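Local coordinates for protein glycosyl hydrolase, family 38 (Enterococcus faecalis, PDB 5KBP) that probably hydrolyses alpha-linked mannose from glycans as a metal-dependent family 38 alpha-mannosidase, at residues A[313-318]-A[798-803]; A[325-330]-A[500-505]. All coordinates share one frame; numbering follows the deposited sequence.

Contact 1 (A[313-318]-A[798-803]); sequences VQRQLE and SAQIPF
The side chain of Arg315 folds over the side chain and backbone carbonyl of Gln800, and this overlap makes up most of the contact. Arg315 sits on helix 304-332, which packs with helices 337-348 and 362-393 in the helical middle domain of the family 38 alpha-mannosidase fold. Gln800 follows helix 789-799, where the chain turns toward strand 804-807, so residues nearly 500 positions apart join the middle domain to the C-terminal beta region.

A single hydrogen bond defines the polar part: Arg315 NE donates to Gln800 OE1 at 2.8 Å, with an N-H...O angle of 162°. The acceptor lies in the guanidinium plane and at its edge, while the donor is tilted 17° from the carbonyl plane of the amide. The guanidinium and amide planes are themselves nearly coplanar, 30° apart. The arginine chain bends at chi2 and again at chi3, which brings NE rather than a terminal nitrogen to the glutamine oxygen. Gln800, by contrast, extends beyond CG to place its amide there, and its NE2 donates to Asn732 O, which should fix the rotation of the amide.

Another edge of the guanidinium is engaged by the arginine's own helix. NH2 of Arg315 forms a salt bridge with Glu318 OE1, one turn along, at 2.7 Å, although the hydrogen bond within it is weak because of its angle. Ser99 OG bonds to Glu318 OE2 and so helps, from the second shell, to position the carboxylate that pairs with the arginine; the negative charge probably strengthens the hold on the guanidinium.

Ile801 adds a looser apolar touch, its CG1 reaching Arg315 CD at 4.5 Å. Closer in, the methylene Arg315 CG rests 3.8 Å from the backbone oxygen Gln800 O.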
ATOM      1  N   VAL A 313      -2.768   5.087 -15.028  1.00 36.54           N
ATOM      2  CA  VAL A 313      -1.340   4.817 -14.878  1.00 44.33           C
ATOM      3  C   VAL A 313      -0.742   4.338 -16.196  1.00 46.77           C
ATOM      4  O   VAL A 313       0.401   4.674 -16.533  1.00 49.46           O
ATOM      5  CB  VAL A 313      -1.111   3.800 -13.744  1.00 41.75           C
ATOM      6  CG1 VAL A 313       0.368   3.454 -13.619  1.00 39.65           C
ATOM      7  CG2 VAL A 313      -1.641   4.347 -12.428  1.00 39.10           C
ATOM      8  N   GLN A 314      -1.501   3.554 -16.965  1.00 46.80           N
ATOM      9  CA  GLN A 314      -0.993   3.049 -18.238  1.00 43.07           C
ATOM     10  C   GLN A 314      -0.772   4.183 -19.232  1.00 48.37           C
ATOM     11  O   GLN A 314       0.269   4.242 -19.897  1.00 46.17           O
ATOM     12  CB  GLN A 314      -1.953   2.005 -18.807  1.00 43.59           C
ATOM     13  CG  GLN A 314      -1.881   0.655 -18.108  1.00 40.41           C
ATOM     14  CD  GLN A 314      -3.003  -0.273 -18.523  1.00 42.21           C
ATOM     15  OE1 GLN A 314      -2.840  -1.493 -18.545  1.00 40.32           O
ATOM     16  NE2 GLN A 314      -4.155   0.301 -18.850  1.00 42.17           N
ATOM     17  N   ARG A 315      -1.739   5.096 -19.346  1.00 51.12           N
ATOM     18  CA  ARG A 315      -1.552   6.262 -20.205  1.00 48.31           C
ATOM     19  C   ARG A 315      -0.397   7.128 -19.718  1.00 35.84           C
ATOM     20  O   ARG A 315       0.338   7.705 -20.527  1.00 39.26           O
ATOM     21  CB  ARG A 315      -2.840   7.082 -20.267  1.00 52.47           C
ATOM     22  CG  ARG A 315      -4.032   6.322 -20.820  1.00 74.02           C
ATOM     23  CD  ARG A 315      -3.828   5.959 -22.278  1.00 82.53           C
ATOM     24  NE  ARG A 315      -4.453   4.684 -22.614  1.00 89.55           N
ATOM     25  CZ  ARG A 315      -3.831   3.511 -22.564  1.00 85.81           C
ATOM     26  NH1 ARG A 315      -4.478   2.398 -22.886  1.00 88.42           N
ATOM     27  NH2 ARG A 315      -2.558   3.449 -22.193  1.00 81.13           N
ATOM     28  N   GLN A 316      -0.219   7.219 -18.398  1.00 35.59           N
ATOM     29  CA  GLN A 316       0.864   8.023 -17.842  1.00 36.24           C
ATOM     30  C   GLN A 316       2.231   7.486 -18.248  1.00 38.93           C
ATOM     31  O   GLN A 316       3.170   8.265 -18.449  1.00 43.85           O
ATOM     32  CB  GLN A 316       0.743   8.076 -16.318  1.00 40.13           C
ATOM     33  CG  GLN A 316       1.837   8.867 -15.623  1.00 44.75           C
ATOM     34  CD  GLN A 316       1.758  10.349 -15.919  1.00 46.10           C
ATOM     35  OE1 GLN A 316       0.672  10.923 -15.979  1.00 47.26           O
ATOM     36  NE2 GLN A 316       2.911  10.976 -16.114  1.00 47.10           N
ATOM     37  N   LEU A 317       2.362   6.168 -18.382  1.00 43.84           N
ATOM     38  CA  LEU A 317       3.633   5.559 -18.752  1.00 46.32           C
ATOM     39  C   LEU A 317       3.796   5.437 -20.264  1.00 47.34           C
ATOM     40  O   LEU A 317       4.816   5.862 -20.817  1.00 43.75           O
ATOM     41  CB  LEU A 317       3.766   4.181 -18.095  1.00 43.55           C
ATOM     42  CG  LEU A 317       3.902   4.143 -16.570  1.00 36.82           C
ATOM     43  CD1 LEU A 317       3.924   2.709 -16.061  1.00 45.07           C
ATOM     44  CD2 LEU A 317       5.152   4.888 -16.133  1.00 34.36           C
ATOM     45  N   GLU A 318       2.800   4.868 -20.945  1.00 46.02           N
ATOM     46  CA  GLU A 318       2.943   4.581 -22.370  1.00 44.75           C
ATOM     47  C   GLU A 318       2.897   5.851 -23.209  1.00 44.82           C
ATOM     48  O   GLU A 318       3.656   5.990 -24.176  1.00 48.60           O
ATOM     49  CB  GLU A 318       1.848   3.614 -22.823  1.00 39.33           C
ATOM     50  CG  GLU A 318       1.727   2.355 -21.988  1.00 48.62           C
ATOM     51  CD  GLU A 318       0.395   1.660 -22.183  1.00 50.52           C
ATOM     52  OE1 GLU A 318      -0.378   2.097 -23.062  1.00 50.79           O
ATOM     53  OE2 GLU A 318       0.116   0.685 -21.455  1.00 51.30           O
ATOM     54  N   SER A 798      -6.989   9.333 -28.754  1.00 59.48           N
ATOM     55  CA  SER A 798      -6.397  10.632 -28.458  1.00 59.90           C
ATOM     56  C   SER A 798      -7.045  11.293 -27.248  1.00 59.67           C
ATOM     57  O   SER A 798      -6.402  12.102 -26.570  1.00 66.13           O
ATOM     58  CB  SER A 798      -6.507  11.541 -29.682  1.00 63.41           C
ATOM     59  OG  SER A 798      -5.852  12.775 -29.460  1.00 74.84           O
ATOM     60  N   ALA A 799      -8.308  10.965 -26.961  1.00 57.20           N
ATOM     61  CA  ALA A 799      -8.989  11.584 -25.828  1.00 58.97           C
ATOM     62  C   ALA A 799      -8.417  11.117 -24.495  1.00 66.67           C
ATOM     63  O   ALA A 799      -8.503  11.843 -23.498  1.00 70.79           O
ATOM     64  CB  ALA A 799     -10.489  11.291 -25.896  1.00 57.53           C
ATOM     65  N   GLN A 800      -7.834   9.918 -24.455  1.00 64.88           N
ATOM     66  CA  GLN A 800      -7.228   9.403 -23.233  1.00 63.95           C
ATOM     67  C   GLN A 800      -5.844   9.978 -22.963  1.00 60.63           C
ATOM     68  O   GLN A 800      -5.289   9.730 -21.885  1.00 63.92           O
ATOM     69  CB  GLN A 800      -7.135   7.876 -23.290  1.00 65.44           C
ATOM     70  CG  GLN A 800      -8.457   7.153 -23.128  1.00 66.21           C
ATOM     71  CD  GLN A 800      -8.279   5.658 -22.947  1.00 69.87           C
ATOM     72  OE1 GLN A 800      -7.169   5.138 -23.060  1.00 79.77           O
ATOM     73  NE2 GLN A 800      -9.371   4.960 -22.658  1.00 64.99           N
ATOM     74  N   ILE A 801      -5.277  10.730 -23.899  1.00 55.10           N
ATOM     75  CA  ILE A 801      -3.914  11.238 -23.766  1.00 52.99           C
ATOM     76  C   ILE A 801      -3.957  12.755 -23.623  1.00 57.62           C
ATOM     77  O   ILE A 801      -4.071  13.465 -24.629  1.00 62.06           O
ATOM     78  CB  ILE A 801      -3.052  10.821 -24.968  1.00 50.11           C
ATOM     79  CG1 ILE A 801      -3.152   9.311 -25.195  1.00 55.06           C
ATOM     80  CG2 ILE A 801      -1.605  11.240 -24.757  1.00 51.84           C
ATOM     81  CD1 ILE A 801      -2.458   8.833 -26.450  1.00 62.75           C
ATOM     82  N   PRO A 802      -3.860  13.295 -22.411  1.00 53.23           N
ATOM     83  CA  PRO A 802      -3.972  14.748 -22.240  1.00 58.62           C
ATOM     84  C   PRO A 802      -2.740  15.476 -22.756  1.00 66.21           C
ATOM     85  O   PRO A 802      -1.650  14.912 -22.883  1.00 62.45           O
ATOM     86  CB  PRO A 802      -4.115  14.911 -20.725  1.00 55.20           C
ATOM     87  CG  PRO A 802      -3.385  13.733 -20.165  1.00 55.49           C
ATOM     88  CD  PRO A 802      -3.639  12.601 -21.130  1.00 54.87           C
ATOM     89  N   PHE A 803      -2.934  16.758 -23.060  1.00 76.10           N
ATOM     90  CA  PHE A 803      -1.818  17.610 -23.446  1.00 73.51           C
ATOM     91  C   PHE A 803      -0.853  17.781 -22.279  1.00 70.09           C
ATOM     92  O   PHE A 803      -1.239  17.731 -21.108  1.00 79.97           O
ATOM     93  CB  PHE A 803      -2.317  18.982 -23.908  1.00 75.27           C
ATOM     94  CG  PHE A 803      -2.583  19.071 -25.386  1.00 79.80           C
ATOM     95  CD1 PHE A 803      -1.542  18.989 -26.296  1.00 74.32           C
ATOM     96  CD2 PHE A 803      -3.870  19.257 -25.865  1.00 86.66           C
ATOM     97  CE1 PHE A 803      -1.780  19.075 -27.655  1.00 75.65           C
ATOM     98  CE2 PHE A 803      -4.114  19.348 -27.224  1.00 82.49           C
ATOM     99  CZ  PHE A 803      -3.067  19.257 -28.120  1.00 78.90           C
TER

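Contact 2 (A[325-330]-A[500-505])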
ATOM      1  N   ALA A 325      10.346  11.219 -22.330  1.00 43.89           N
ATOM      2  CA  ALA A 325      11.709  10.803 -22.024  1.00 45.72           C
ATOM      3  C   ALA A 325      12.468  10.396 -23.280  1.00 44.91           C
ATOM      4  O   ALA A 325      13.687  10.589 -23.353  1.00 39.69           O
ATOM      5  CB  ALA A 325      11.698   9.656 -21.014  1.00 42.77           C
ATOM      6  N   ALA A 326      11.771   9.833 -24.271  1.00 46.58           N
ATOM      7  CA  ALA A 326      12.429   9.485 -25.525  1.00 39.96           C
ATOM      8  C   ALA A 326      12.899  10.733 -26.263  1.00 46.56           C
ATOM      9  O   ALA A 326      13.966  10.731 -26.886  1.00 54.25           O
ATOM     10  CB  ALA A 326      11.489   8.660 -26.403  1.00 38.84           C
ATOM     11  N   MET A 327      12.114  11.812 -26.200  1.00 47.51           N
ATOM     12  CA  MET A 327      12.542  13.070 -26.805  1.00 48.87           C
ATOM     13  C   MET A 327      13.626  13.741 -25.972  1.00 47.81           C
ATOM     14  O   MET A 327      14.565  14.328 -26.523  1.00 53.27           O
ATOM     15  CB  MET A 327      11.347  14.010 -26.975  1.00 49.83           C
ATOM     16  CG  MET A 327      10.251  13.486 -27.887  1.00 51.70           C
ATOM     17  SD  MET A 327       8.888  14.656 -28.040  1.00 67.16           S
ATOM     18  CE  MET A 327       7.734  13.708 -29.027  1.00 71.65           C
ATOM     19  N   ALA A 328      13.519  13.660 -24.643  1.00 42.81           N
ATOM     20  CA  ALA A 328      14.504  14.290 -23.770  1.00 51.61           C
ATOM     21  C   ALA A 328      15.883  13.656 -23.897  1.00 58.95           C
ATOM     22  O   ALA A 328      16.874  14.267 -23.483  1.00 64.70           O
ATOM     23  CB  ALA A 328      14.035  14.228 -22.317  1.00 50.32           C
ATOM     24  N   TYR A 329      15.967  12.444 -24.450  1.00 57.73           N
ATOM     25  CA  TYR A 329      17.268  11.830 -24.692  1.00 53.72           C
ATOM     26  C   TYR A 329      18.086  12.631 -25.696  1.00 55.06           C
ATOM     27  O   TYR A 329      19.322  12.602 -25.654  1.00 50.95           O
ATOM     28  CB  TYR A 329      17.083  10.389 -25.174  1.00 44.21           C
ATOM     29  CG  TYR A 329      18.362   9.713 -25.614  1.00 49.83           C
ATOM     30  CD1 TYR A 329      19.175   9.060 -24.696  1.00 43.94           C
ATOM     31  CD2 TYR A 329      18.756   9.723 -26.947  1.00 49.90           C
ATOM     32  CE1 TYR A 329      20.345   8.442 -25.093  1.00 50.02           C
ATOM     33  CE2 TYR A 329      19.924   9.107 -27.352  1.00 47.85           C
ATOM     34  CZ  TYR A 329      20.715   8.468 -26.420  1.00 53.07           C
ATOM     35  OH  TYR A 329      21.879   7.852 -26.820  1.00 58.13           O
ATOM     36  N   GLU A 330      17.420  13.354 -26.598  1.00 56.63           N
ATOM     37  CA  GLU A 330      18.137  14.105 -27.621  1.00 58.06           C
ATOM     38  C   GLU A 330      19.002  15.205 -27.016  1.00 56.43           C
ATOM     39  O   GLU A 330      20.028  15.571 -27.596  1.00 60.88           O
ATOM     40  CB  GLU A 330      17.139  14.697 -28.617  1.00 63.05           C
ATOM     41  CG  GLU A 330      16.230  13.668 -29.286  1.00 65.05           C
ATOM     42  CD  GLU A 330      16.937  12.870 -30.366  1.00 71.52           C
ATOM     43  OE1 GLU A 330      18.051  13.269 -30.764  1.00 76.70           O
ATOM     44  OE2 GLU A 330      16.377  11.848 -30.820  1.00 71.56           O
ATOM     45  N   ALA A 500       0.136  18.686 -34.729  1.00 65.56           N
ATOM     46  CA  ALA A 500       0.820  17.569 -35.361  1.00 59.68           C
ATOM     47  C   ALA A 500       1.186  16.504 -34.328  1.00 68.28           C
ATOM     48  O   ALA A 500       1.443  16.819 -33.162  1.00 73.66           O
ATOM     49  CB  ALA A 500       2.077  18.053 -36.079  1.00 52.02           C
ATOM     50  N   PRO A 501       1.206  15.233 -34.727  1.00 65.03           N
ATOM     51  CA  PRO A 501       1.605  14.174 -33.794  1.00 55.00           C
ATOM     52  C   PRO A 501       3.054  14.330 -33.351  1.00 56.70           C
ATOM     53  O   PRO A 501       3.920  14.726 -34.133  1.00 62.13           O
ATOM     54  CB  PRO A 501       1.406  12.890 -34.607  1.00 58.90           C
ATOM     55  CG  PRO A 501       0.419  13.255 -35.665  1.00 64.47           C
ATOM     56  CD  PRO A 501       0.708  14.687 -36.002  1.00 64.49           C
ATOM     57  N   PHE A 502       3.300  13.999 -32.080  1.00 57.95           N
ATOM     58  CA  PHE A 502       4.620  14.039 -31.455  1.00 50.73           C
ATOM     59  C   PHE A 502       5.403  15.285 -31.846  1.00 55.88           C
ATOM     60  O   PHE A 502       6.434  15.201 -32.522  1.00 53.80           O
ATOM     61  CB  PHE A 502       5.406  12.772 -31.788  1.00 43.60           C
ATOM     62  CG  PHE A 502       4.826  11.534 -31.169  1.00 48.53           C
ATOM     63  CD1 PHE A 502       4.817  11.371 -29.794  1.00 49.92           C
ATOM     64  CD2 PHE A 502       4.276  10.544 -31.958  1.00 45.93           C
ATOM     65  CE1 PHE A 502       4.275  10.236 -29.223  1.00 48.54           C
ATOM     66  CE2 PHE A 502       3.736   9.406 -31.394  1.00 47.70           C
ATOM     67  CZ  PHE A 502       3.732   9.253 -30.024  1.00 49.36           C
ATOM     68  N   SER A 503       4.907  16.444 -31.423  1.00 52.93           N
ATOM     69  CA  SER A 503       5.527  17.728 -31.703  1.00 64.44           C
ATOM     70  C   SER A 503       5.347  18.618 -30.480  1.00 62.19           C
ATOM     71  O   SER A 503       4.716  18.227 -29.493  1.00 48.60           O
ATOM     72  CB  SER A 503       4.920  18.372 -32.955  1.00 63.44           C
ATOM     73  OG  SER A 503       3.523  18.553 -32.801  1.00 59.80           O
ATOM     74  N   TRP A 504       5.906  19.824 -30.542  1.00 57.69           N
ATOM     75  CA  TRP A 504       5.677  20.808 -29.495  1.00 59.62           C
ATOM     76  C   TRP A 504       5.612  22.201 -30.100  1.00 65.87           C
ATOM     77  O   TRP A 504       6.318  22.504 -31.067  1.00 67.49           O
ATOM     78  CB  TRP A 504       6.756  20.751 -28.399  1.00 44.66           C
ATOM     79  CG  TRP A 504       8.148  21.115 -28.832  1.00 50.00           C
ATOM     80  CD1 TRP A 504       8.627  22.369 -29.087  1.00 47.69           C
ATOM     81  CD2 TRP A 504       9.251  20.220 -29.018  1.00 45.47           C
ATOM     82  NE1 TRP A 504       9.953  22.306 -29.441  1.00 59.52           N
ATOM     83  CE2 TRP A 504      10.360  20.998 -29.405  1.00 62.49           C
ATOM     84  CE3 TRP A 504       9.406  18.835 -28.905  1.00 51.07           C
ATOM     85  CZ2 TRP A 504      11.607  20.437 -29.677  1.00 56.94           C
ATOM     86  CZ3 TRP A 504      10.644  18.281 -29.177  1.00 47.62           C
ATOM     87  CH2 TRP A 504      11.728  19.081 -29.559  1.00 51.43           C
ATOM     88  N   ASP A 505       4.752  23.038 -29.529  1.00 66.55           N
ATOM     89  CA  ASP A 505       4.599  24.426 -29.934  1.00 69.02           C
ATOM     90  C   ASP A 505       4.828  25.328 -28.731  1.00 71.87           C
ATOM     91  O   ASP A 505       4.330  25.054 -27.634  1.00 77.87           O
ATOM     92  CB  ASP A 505       3.210  24.682 -30.532  1.00 67.38           C
ATOM     93  CG  ASP A 505       3.034  24.042 -31.896  1.00 69.56           C
ATOM     94  OD1 ASP A 505       3.942  24.179 -32.743  1.00 72.82           O
ATOM     95  OD2 ASP A 505       1.987  23.398 -32.120  1.00 72.71           O
TER
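The carbonyl oxygen of Ala500 accepts a hydrogen bond from Ser503 OG at 2.7 Å and a weak one from Asn410 ND2, bracing the turn that carries Phe502 and leads into the strand of Trp504, the two residues that meet Met327. The serine hydroxyl approaches from above the carbonyl plane. Just beyond, Phe502 and Ser503 both face Asn410 in a G1 beta bulge, with Phe502 at positive phi (42°), and strand 503-511 starts here beside strand 404-410.

Met327 comes from helix 304-332 of the middle domain and reaches from the helix to the strand. Its chain is fully extended beyond CG, with chi2 at -180°, and this carries the sulfur and terminal methyl out to the turn. CE meets Phe502 at CB, 3.7 Å away, and at CD1, 3.8 Å away; the two side chains cross at about a right angle. SD lies 4.2 Å from CZ3 of Trp504, and its line to the centroid of the six-membered ring is 87° off the ring normal, an edge-on Met-aromatic contact.

The indole is held from its other end, where NE1 donates to Ala816 O, and its ring also meets that of His819. Phe502 has a ring neighbour in His824, while Leu390 and Tyr821 pack on Met327.

All three touching residues are buried, and what passes between the segments is apolar and sulfur-aromatic. Cohesion between helix and sheet therefore rests here on dispersion and burial, probably with a small electrostatic gain where the sulfur lies beside the positively polarised hydrogens of the indole rim.

How the contacts relate
Helix 304-332 serves both contacts: Arg315 engages the chain after helix 789-799 in contact 1, and Met327, twelve residues further on, engages the start of strand 503-511 in contact 2. Their centres are 15 Å apart, and their nearest atoms, about 7 Å apart, do not touch. Contact 2 is nested along the chain inside the loop closed by contact 1. The two partners converge on one sheet, since strands 503-511 and 804-807 both pair with strand 404-410; Ser412, just past that strand, touches Ile801 and bonds to the Phe502 backbone. One contact is polar and partly buried, the other apolar and buried. Both lie away from Phe253 and Tyr256, where calcium has been seen bound to this protein.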